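Local coordinates for probable oxidoreductase protein (Rhizobium etli, PDB 4FB5) that probably acts as a nucleotide-dependent oxidoreductase of the GFO/IDH/MocA family, pairing a Rossmann-type domain with a C-terminal domain built on a large mixed beta-sheet, at residues Met160-Ile163 with Arg164-Gly168; Tyr295-Glu298 with Arg299-Glu302. All blocks are in the same frame, centred on the assembly; numbering follows the deposited sequence.

Interaction 1 of 2, residues Met160-Ile163 with Arg164-Gly168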
HETATM    1  N   MSE A 160      16.130   7.617  -7.824  1.00 33.03           N
HETATM    2  CA  MSE A 160      17.288   6.839  -7.660  1.00 34.51           C
HETATM    3  C   MSE A 160      18.504   7.750  -7.422  1.00 35.18           C
HETATM    4  O   MSE A 160      19.311   7.442  -6.557  1.00 34.71           O
HETATM    5  CB  MSE A 160      17.419   5.904  -8.866  1.00 35.81           C
HETATM    6  CG  MSE A 160      18.447   4.817  -8.725  1.00 40.21           C
HETATM    7 SE   MSE A 160      17.929   3.596  -7.243  1.00 61.63          SE
HETATM    8  CE  MSE A 160      16.357   2.858  -8.199  1.00 50.98           C
ATOM      9  N   ARG A 161      18.646   8.866  -8.166  1.00 36.12           N
ATOM     10  CA  ARG A 161      19.733   9.817  -7.841  1.00 36.97           C
ATOM     11  C   ARG A 161      19.587  10.343  -6.410  1.00 36.06           C
ATOM     12  O   ARG A 161      20.584  10.519  -5.705  1.00 36.26           O
ATOM     13  CB  ARG A 161      19.962  10.980  -8.841  1.00 37.33           C
ATOM     14  CG  ARG A 161      19.071  11.071 -10.069  1.00 43.01           C
ATOM     15  CD  ARG A 161      19.710  10.415 -11.308  1.00 50.39           C
ATOM     16  NE  ARG A 161      19.600  11.226 -12.533  1.00 56.35           N
ATOM     17  CZ  ARG A 161      20.566  12.051 -12.994  1.00 61.03           C
ATOM     18  NH1 ARG A 161      21.721  12.214 -12.342  1.00 60.75           N
ATOM     19  NH2 ARG A 161      20.382  12.742 -14.115  1.00 63.08           N
ATOM     20  N   HIS A 162      18.355  10.550  -5.964  1.00 34.73           N
ATOM     21  CA  HIS A 162      18.180  10.932  -4.606  1.00 33.81           C
ATOM     22  C   HIS A 162      18.498   9.831  -3.637  1.00 33.70           C
ATOM     23  O   HIS A 162      18.916  10.118  -2.545  1.00 34.06           O
ATOM     24  CB  HIS A 162      16.804  11.449  -4.350  1.00 34.16           C
ATOM     25  CG  HIS A 162      16.721  12.296  -3.121  1.00 37.16           C
ATOM     26  ND1 HIS A 162      17.422  13.480  -2.987  1.00 39.21           N
ATOM     27  CD2 HIS A 162      16.023  12.138  -1.972  1.00 37.89           C
ATOM     28  CE1 HIS A 162      17.155  14.015  -1.810  1.00 39.95           C
ATOM     29  NE2 HIS A 162      16.308  13.223  -1.178  1.00 41.17           N
ATOM     30  N   ILE A 163      18.301   8.567  -4.006  1.00 33.63           N
ATOM     31  CA  ILE A 163      18.718   7.488  -3.113  1.00 32.73           C
ATOM     32  C   ILE A 163      20.234   7.499  -2.911  1.00 33.07           C
ATOM     33  O   ILE A 163      20.722   7.441  -1.767  1.00 32.13           O
ATOM     34  CB  ILE A 163      18.191   6.115  -3.540  1.00 31.83           C
ATOM     35  CG1 ILE A 163      16.686   6.089  -3.225  1.00 33.07           C
ATOM     36  CG2 ILE A 163      18.864   5.019  -2.738  1.00 30.20           C
ATOM     37  CD1 ILE A 163      15.816   5.013  -3.899  1.00 30.84           C
ATOM     38  N   ARG A 164      20.961   7.617  -4.013  1.00 33.97           N
ATOM     39  CA  ARG A 164      22.425   7.672  -3.981  1.00 35.72           C
ATOM     40  C   ARG A 164      22.908   8.776  -3.085  1.00 36.59           C
ATOM     41  O   ARG A 164      23.762   8.533  -2.249  1.00 36.27           O
ATOM     42  CB  ARG A 164      22.972   7.938  -5.348  1.00 36.37           C
ATOM     43  CG  ARG A 164      24.315   7.399  -5.536  1.00 38.30           C
ATOM     44  CD  ARG A 164      24.718   7.650  -6.939  1.00 42.15           C
ATOM     45  NE  ARG A 164      25.651   8.757  -7.032  1.00 46.15           N
ATOM     46  CZ  ARG A 164      26.957   8.594  -7.204  1.00 47.27           C
ATOM     47  NH1 ARG A 164      27.484   7.378  -7.290  1.00 48.77           N
ATOM     48  NH2 ARG A 164      27.733   9.646  -7.284  1.00 47.66           N
ATOM     49  N   LYS A 165      22.334   9.969  -3.250  1.00 37.41           N
ATOM     50  CA  LYS A 165      22.657  11.100  -2.412  1.00 39.40           C
ATOM     51  C   LYS A 165      22.416  10.839  -0.909  1.00 39.74           C
ATOM     52  O   LYS A 165      23.354  10.995  -0.102  1.00 40.24           O
ATOM     53  CB  LYS A 165      21.925  12.361  -2.882  1.00 40.54           C
ATOM     54  CG  LYS A 165      22.274  13.691  -2.133  1.00 43.68           C
ATOM     55  CD  LYS A 165      21.568  14.913  -2.802  1.00 48.70           C
ATOM     56  CE  LYS A 165      21.333  16.084  -1.829  1.00 54.21           C
ATOM     57  NZ  LYS A 165      22.617  16.583  -1.167  1.00 58.08           N
ATOM     58  N   LEU A 166      21.208  10.446  -0.516  1.00 38.61           N
ATOM     59  CA  LEU A 166      21.021  10.090   0.894  1.00 38.63           C
ATOM     60  C   LEU A 166      22.064   9.072   1.406  1.00 38.91           C
ATOM     61  O   LEU A 166      22.659   9.256   2.473  1.00 39.18           O
ATOM     62  CB  LEU A 166      19.634   9.537   1.157  1.00 37.97           C
ATOM     63  CG  LEU A 166      18.440  10.352   0.705  1.00 36.14           C
ATOM     64  CD1 LEU A 166      17.162   9.577   0.991  1.00 35.24           C
ATOM     65  CD2 LEU A 166      18.458  11.621   1.441  1.00 37.58           C
ATOM     66  N   VAL A 167      22.290   8.007   0.649  1.00 38.90           N
ATOM     67  CA  VAL A 167      23.267   7.012   1.068  1.00 39.30           C
ATOM     68  C   VAL A 167      24.674   7.634   1.207  1.00 41.17           C
ATOM     69  O   VAL A 167      25.341   7.446   2.257  1.00 41.72           O
ATOM     70  CB  VAL A 167      23.333   5.806   0.124  1.00 38.49           C
ATOM     71  CG1 VAL A 167      24.387   4.883   0.582  1.00 35.89           C
ATOM     72  CG2 VAL A 167      22.044   5.103   0.137  1.00 37.48           C
ATOM     73  N   GLY A 168      25.106   8.376   0.173  1.00 40.81           N
ATOM     74  CA  GLY A 168      26.412   8.999   0.168  1.00 40.87           C
ATOM     75  C   GLY A 168      26.612   9.860   1.402  1.00 41.73           C
ATOM     76  O   GLY A 168      27.697   9.878   1.987  1.00 42.45           O
TER
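The imidazole of H162 meets L166 obliquely, one turn further along alpha-helix 158-168: NE2 lies 3.7 Å from L166 CD2, while the CD methylene of K165 approaches the ND1 side at 4.4 Å. The ring of H326 packs against it with the planes at about 60°, and NE2 is hydrogen-bonded to E314 of the second subunit, which could favour a protonated imidazole. With CG anti to the backbone N (chi1 -159°), the ring runs beside its own carbonyl carbon and comes back toward L166. A second flat group, the guanidinium of R164, leads away from the preceding turn to Y220, where it makes a cation-pi contact and gives a bond from NH1 to the backbone O. Regular i to i+4 bonds hold the backbone beneath, among them L166 N to H162 O at 3.1 Å and nearly straight at the hydrogen (175°). On another side of the helix, I163 and V167 bring their CG2 methyls to 4.3 Å, a loose apolar contact, and I163 continues onto F303 and Y295 of the sheet. In the same turn V167 N reaches I163 O at 2.9 Å, and V167 CG2 rests 3.3 Å from that oxygen.

Interaction 2 of 2, residues Tyr295-Glu298 with Arg299-Glu302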
ATOM      1  N   TYR A 295      12.488   0.810  -2.269  1.00 23.56           N
ATOM      2  CA  TYR A 295      12.107   1.348  -3.553  1.00 23.57           C
ATOM      3  C   TYR A 295      11.520   0.242  -4.395  1.00 24.85           C
ATOM      4  O   TYR A 295      11.927  -0.867  -4.264  1.00 25.76           O
ATOM      5  CB  TYR A 295      13.317   1.952  -4.247  1.00 23.81           C
ATOM      6  CG  TYR A 295      13.049   2.279  -5.686  1.00 22.49           C
ATOM      7  CD1 TYR A 295      12.346   3.420  -6.053  1.00 23.88           C
ATOM      8  CD2 TYR A 295      13.402   1.389  -6.668  1.00 21.22           C
ATOM      9  CE1 TYR A 295      12.044   3.684  -7.414  1.00 24.67           C
ATOM     10  CE2 TYR A 295      13.072   1.618  -7.988  1.00 22.90           C
ATOM     11  CZ  TYR A 295      12.436   2.756  -8.341  1.00 23.62           C
ATOM     12  OH  TYR A 295      12.281   2.949  -9.631  1.00 28.28           O
ATOM     13  N   ASP A 296      10.569   0.563  -5.260  1.00 26.21           N
ATOM     14  CA  ASP A 296       9.900  -0.402  -6.105  1.00 28.17           C
ATOM     15  C   ASP A 296       9.507   0.264  -7.434  1.00 28.68           C
ATOM     16  O   ASP A 296       8.562   1.076  -7.439  1.00 29.69           O
ATOM     17  CB  ASP A 296       8.627  -0.899  -5.448  1.00 28.85           C
ATOM     18  CG  ASP A 296       8.075  -2.190  -6.122  1.00 33.56           C
ATOM     19  OD1 ASP A 296       7.734  -3.145  -5.368  1.00 34.97           O
ATOM     20  OD2 ASP A 296       7.979  -2.259  -7.393  1.00 36.86           O
ATOM     21  N   GLN A 297      10.196  -0.108  -8.523  1.00 27.49           N
ATOM     22  CA  GLN A 297       9.961   0.370  -9.878  1.00 27.34           C
ATOM     23  C   GLN A 297       8.495   0.457 -10.320  1.00 27.68           C
ATOM     24  O   GLN A 297       8.173   1.187 -11.254  1.00 27.45           O
ATOM     25  CB  GLN A 297      10.678  -0.552 -10.867  1.00 27.50           C
ATOM     26  CG  GLN A 297      10.847   0.049 -12.245  1.00 28.41           C
ATOM     27  CD  GLN A 297      11.700   1.334 -12.201  1.00 30.77           C
ATOM     28  OE1 GLN A 297      12.679   1.439 -11.433  1.00 30.80           O
ATOM     29  NE2 GLN A 297      11.331   2.302 -13.002  1.00 28.39           N
ATOM     30  N   GLU A 298       7.619  -0.324  -9.701  1.00 27.90           N
ATOM     31  CA  GLU A 298       6.220  -0.354 -10.134  1.00 28.81           C
ATOM     32  C   GLU A 298       5.459   0.884  -9.646  1.00 28.05           C
ATOM     33  O   GLU A 298       4.369   1.171 -10.130  1.00 27.49           O
ATOM     34  CB  GLU A 298       5.525  -1.679  -9.727  1.00 28.94           C
ATOM     35  CG  GLU A 298       5.796  -2.834 -10.705  1.00 31.76           C
ATOM     36  CD  GLU A 298       5.096  -4.177 -10.318  1.00 35.83           C
ATOM     37  OE1 GLU A 298       5.032  -5.072 -11.193  1.00 31.69           O
ATOM     38  OE2 GLU A 298       4.624  -4.337  -9.152  1.00 38.03           O
ATOM     39  N   ARG A 299       6.056   1.560  -8.663  1.00 28.44           N
ATOM     40  CA  ARG A 299       5.713   2.894  -8.176  1.00 29.00           C
ATOM     41  C   ARG A 299       7.016   3.707  -8.211  1.00 29.78           C
ATOM     42  O   ARG A 299       7.506   4.224  -7.209  1.00 30.08           O
ATOM     43  CB  ARG A 299       5.181   2.789  -6.759  1.00 28.38           C
ATOM     44  CG  ARG A 299       3.880   2.038  -6.747  1.00 31.42           C
ATOM     45  CD  ARG A 299       3.178   2.062  -5.428  1.00 36.09           C
ATOM     46  NE  ARG A 299       4.016   1.505  -4.366  1.00 36.91           N
ATOM     47  CZ  ARG A 299       4.385   0.245  -4.299  1.00 39.22           C
ATOM     48  NH1 ARG A 299       4.038  -0.612  -5.273  1.00 42.02           N
ATOM     49  NH2 ARG A 299       5.144  -0.142  -3.288  1.00 40.33           N
HETATM   50  N   MSE A 300       7.607   3.698  -9.384  1.00 30.47           N
HETATM   51  CA  MSE A 300       8.748   4.478  -9.823  1.00 32.15           C
HETATM   52  C   MSE A 300       8.908   5.894  -9.184  1.00 31.21           C
HETATM   53  O   MSE A 300      10.011   6.465  -9.069  1.00 29.59           O
HETATM   54  CB  MSE A 300       8.452   4.709 -11.280  1.00 32.30           C
HETATM   55  CG  MSE A 300       9.528   4.375 -12.144  1.00 40.84           C
HETATM   56 SE   MSE A 300       9.455   5.438 -13.817  1.00 53.42          SE
HETATM   57  CE  MSE A 300       7.530   5.232 -14.285  1.00 50.53           C
ATOM     58  N   ASN A 301       7.778   6.490  -8.851  1.00 29.66           N
ATOM     59  CA  ASN A 301       7.845   7.873  -8.433  1.00 29.33           C
ATOM     60  C   ASN A 301       7.851   8.066  -6.925  1.00 27.68           C
ATOM     61  O   ASN A 301       7.516   9.093  -6.461  1.00 27.26           O
ATOM     62  CB  ASN A 301       6.790   8.709  -9.166  1.00 28.38           C
ATOM     63  CG  ASN A 301       7.119   8.839 -10.657  1.00 30.93           C
ATOM     64  OD1 ASN A 301       6.485   8.219 -11.490  1.00 30.26           O
ATOM     65  ND2 ASN A 301       8.166   9.603 -10.982  1.00 30.95           N
ATOM     66  N   GLU A 302       8.253   7.057  -6.181  1.00 26.98           N
ATOM     67  CA  GLU A 302       8.309   7.164  -4.731  1.00 27.25           C
ATOM     68  C   GLU A 302       9.398   6.267  -4.179  1.00 26.15           C
ATOM     69  O   GLU A 302       9.962   5.444  -4.899  1.00 26.53           O
ATOM     70  CB  GLU A 302       6.951   6.868  -4.069  1.00 26.54           C
ATOM     71  CG  GLU A 302       6.304   5.620  -4.586  1.00 31.02           C
ATOM     72  CD  GLU A 302       4.953   5.319  -3.946  1.00 35.95           C
ATOM     73  OE1 GLU A 302       4.917   4.433  -3.050  1.00 36.10           O
ATOM     74  OE2 GLU A 302       3.926   5.948  -4.362  1.00 39.21           O
TER
HETATM   75  O   HOH W   1       9.029   2.877  -4.797  1.00 27.37           O
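R299 folds back over the bend that follows strand 291-296, its backbone N bonded to D296 O at 2.8 Å. This bond is tilted 31° from the carbonyl plane and closes the first part of the connection to strand 302-307; a type I beta turn from R299 to E302 completes it. The R299 side chain bends at chi3 (-58°), which carries NH2 to 4.2 Å from D296 CB and turns NE to E302 OE1, a weak, salt-bridged bond of 3.3 Å. D296 OD1 instead pairs with R281, while its OD2 accepts from E298 N at 3.0 Å in an Asx turn. M300 is the second large contributor: its backbone N makes a weak bond to Q297 O, and its side chain runs alongside Y295 in the same direction, with CG 4.0 Å from the phenol OH. The Y295 ring turns its edge to the loop, CD1 lying 3.3 Å from E302 O and M300 O also near the ring plane. A water accepts from D296 N and donates to E302 O, bridging the two ends of the bend. D296 is thus paired with R281 and E302, weakly, with R299, so two opposite-charge pairs probably offset part of the acidity at this partly buried hairpin connection.

How the interactions relate
From the N terminus, the chain passes through the parallel Rossmann-type sheet, whose last strand in sequence is 148-150, and then enters helix 158-168, where interaction 1 spans successive turns of one helix and closes no loop. Well over a hundred residues later, interaction 2 closes the short connection between the antiparallel neighbours 291-296 and 302-307 of the mixed sheet. The two lie in series, neither nested nor crossed, with centres about 15 Å apart. They meet directly in space: M160 CE packs 3.5 Å from Y295 CE2, and I163 CD1 lies 4.0 Å from Y295 CB. The helix is thus joined to the sheet at Y295, while interaction 1 also touches the second subunit and interaction 2 the third.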